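Local atomic coordinates of probable ABC transporter phosphite binding protein PhnD1 (Prochlorococcus marinus str. MIT 9301, PDB entry 5LQ8), a protein that binds inorganic phosphite strongly, and methylphosphonate and phosphate only very weakly, probably as the solute-binding component of an ABC transporter. Residues 126-131 against 203-208. Residues are numbered along the deposited sequence; the frame is centred on the assembly and turned at random. Where two conformers were deposited one is given.
With GB (methylphosphonic acid ester group), chain B.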
# COMPACT_ATOMS: atom_id res chain seq x y z
N SER A 126 0.40 6.68 3.73
CA SER A 126 -0.01 5.25 3.77
C SER A 126 -1.38 5.10 4.35
O SER A 126 -1.72 5.74 5.32
CB SER A 126 0.97 4.44 4.61
OG SER A 126 0.52 3.09 4.71
N THR A 127 -2.17 4.24 3.71
CA THR A 127 -3.51 3.90 4.17
C THR A 127 -3.44 2.98 5.41
O THR A 127 -3.96 3.27 6.48
CB THR A 127 -4.28 3.17 3.06
OG1 THR A 127 -4.06 3.81 1.80
CG2 THR A 127 -5.78 3.15 3.32
N SER A 128 -2.75 1.87 5.22
CA SER A 128 -2.59 0.82 6.23
C SER A 128 -1.54 1.09 7.30
O SER A 128 -1.60 0.52 8.37
CB SER A 128 -2.36 -0.55 5.59
OG SER A 128 -1.08 -0.61 4.96
N GLY A 129 -0.59 2.01 7.00
CA GLY A 129 0.44 2.36 7.93
C GLY A 129 0.33 3.75 8.56
O GLY A 129 1.05 4.06 9.46
N ARG A 130 -0.66 4.54 8.14
CA ARG A 130 -0.88 5.87 8.73
C ARG A 130 -2.36 6.29 8.84
O ARG A 130 -2.81 6.57 9.94
CB ARG A 130 -0.09 6.92 7.98
CG ARG A 130 -0.05 8.28 8.69
CD ARG A 130 -1.25 9.19 8.35
NE ARG A 130 -1.26 10.38 9.21
CZ ARG A 130 -0.49 11.47 9.05
NH1 ARG A 130 0.32 11.56 8.01
NH2 ARG A 130 -0.53 12.47 9.94
N LEU A 131 -3.06 6.31 7.74
CA LEU A 131 -4.37 6.95 7.74
C LEU A 131 -5.31 6.18 8.65
O LEU A 131 -5.96 6.77 9.55
CB LEU A 131 -4.96 7.00 6.32
CG LEU A 131 -6.31 7.72 6.25
CD1 LEU A 131 -6.14 9.24 6.41
CD2 LEU A 131 -7.02 7.44 4.95
N TYR A 203 -10.98 -2.17 5.82
CA TYR A 203 -11.17 -1.02 4.97
C TYR A 203 -10.63 -1.41 3.57
O TYR A 203 -10.10 -2.52 3.42
CB TYR A 203 -10.43 0.20 5.58
CG TYR A 203 -9.00 -0.12 5.91
CD1 TYR A 203 -8.03 -0.03 4.94
CD2 TYR A 203 -8.62 -0.52 7.18
CE1 TYR A 203 -6.74 -0.37 5.21
CE2 TYR A 203 -7.31 -0.88 7.49
CZ TYR A 203 -6.35 -0.77 6.48
OH TYR A 203 -5.03 -1.10 6.74
N VAL A 204 -10.83 -0.56 2.56
CA VAL A 204 -10.32 -0.83 1.20
C VAL A 204 -8.91 -0.28 1.07
O VAL A 204 -8.58 0.78 1.64
CB VAL A 204 -11.21 -0.19 0.10
CG1 VAL A 204 -11.14 1.32 0.10
CG2 VAL A 204 -10.86 -0.71 -1.28
N ASP A 205 -8.09 -0.92 0.26
CA ASP A 205 -6.71 -0.40 0.09
C ASP A 205 -6.15 -0.39 -1.35
O ASP A 205 -6.50 0.51 -2.18
CB ASP A 205 -5.77 -1.08 1.11
CG ASP A 205 -4.46 -0.29 1.33
OD1 ASP A 205 -4.21 0.65 0.57
OD2 ASP A 205 -3.71 -0.62 2.27
N TYR A 206 -5.30 -1.36 -1.66
CA TYR A 206 -4.49 -1.26 -2.88
C TYR A 206 -5.34 -1.34 -4.16
O TYR A 206 -6.34 -2.04 -4.22
CB TYR A 206 -3.41 -2.30 -2.96
CG TYR A 206 -2.32 -2.18 -1.93
CD1 TYR A 206 -1.06 -1.74 -2.30
CD2 TYR A 206 -2.50 -2.58 -0.60
CE1 TYR A 206 -0.05 -1.66 -1.37
CE2 TYR A 206 -1.48 -2.49 0.33
CZ TYR A 206 -0.25 -2.04 -0.06
OH TYR A 206 0.78 -1.91 0.83
N HIS A 207 -4.89 -0.62 -5.18
CA HIS A 207 -5.44 -0.70 -6.49
C HIS A 207 -4.55 -0.16 -7.57
O HIS A 207 -3.72 0.72 -7.33
CB HIS A 207 -6.80 -0.03 -6.60
CG HIS A 207 -6.82 1.40 -6.22
ND1 HIS A 207 -6.60 1.84 -4.93
CD2 HIS A 207 -7.09 2.50 -6.96
CE1 HIS A 207 -6.72 3.16 -4.90
NE2 HIS A 207 -7.02 3.58 -6.11
N TRP A 208 -4.73 -0.72 -8.76
CA TRP A 208 -4.10 -0.22 -9.97
C TRP A 208 -4.89 0.91 -10.55
O TRP A 208 -6.11 0.84 -10.65
CB TRP A 208 -4.01 -1.33 -11.04
CG TRP A 208 -3.03 -2.42 -10.84
CD1 TRP A 208 -3.30 -3.68 -10.45
CD2 TRP A 208 -1.62 -2.35 -11.05
NE1 TRP A 208 -2.15 -4.41 -10.42
CE2 TRP A 208 -1.10 -3.60 -10.78
CE3 TRP A 208 -0.76 -1.32 -11.42
CZ2 TRP A 208 0.26 -3.87 -10.89
CZ3 TRP A 208 0.62 -1.61 -11.55
CH2 TRP A 208 1.09 -2.85 -11.27
P1 GB B . -0.78 1.64 1.81
O1 GB B . -1.42 2.97 1.45
O2 GB B . -1.69 0.80 2.73
C1 GB B . -0.71 0.82 0.30
O3 GB B . 0.63 1.82 2.37
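Thr-127 in the first turn of helix 127-139 comes closest to Asp-205, CA to CA 6.7 Å, where the chain runs from a loop towards strand 207-210. The two side chains lie alongside one another, pointing opposite ways, and no hydrogen bond joins the segments; both reach a methylphosphonate group bound between them. The helix start grips it through three oxygens. Thr-127 N points almost straight at O1, 2.7 Å with an N-H...O angle of 173°, and Thr-127 OG1, turned to the side of its own backbone N (chi1 -43°), binds the same oxygen. Ser-128 repeats the scheme on O2, which takes both its N and its OG, the latter at 2.7 Å. O3 receives the hydroxyl of Ser-126, whose OG is also the N-cap acceptor for Gly-129 N. From the other segment Asp-205 brings OD2 to within 2.5 Å of ligand O2, so close that an acid group probably supplies a proton there; Asp-205 OD1 is held by Gly-65 N. Tyr-206 lays one face of its ring over the ligand methyl C1, with its hydroxyl bonded to Asp-13. With an alanine in place of Tyr-206, the methyl would probably lose its aromatic cover and Asp-13 its hydroxyl partner. Beside the site, Tyr-203 brings its hydroxyl against Ser-128, OH 3.0 Å from CB and hydrogen-bonded to Ser-92, while Thr-127 CG2 leans obliquely on its ring, 4.1 Å from CE1. Tyr-46 and His-158 also hydrogen-bond the ligand. An oxyanion seated on the N-terminal turn of a helix, between two lobes, with 203-206 in one of the segments that pass from lobe to lobe, marks the ligand cleft of a periplasmic substrate-binding protein.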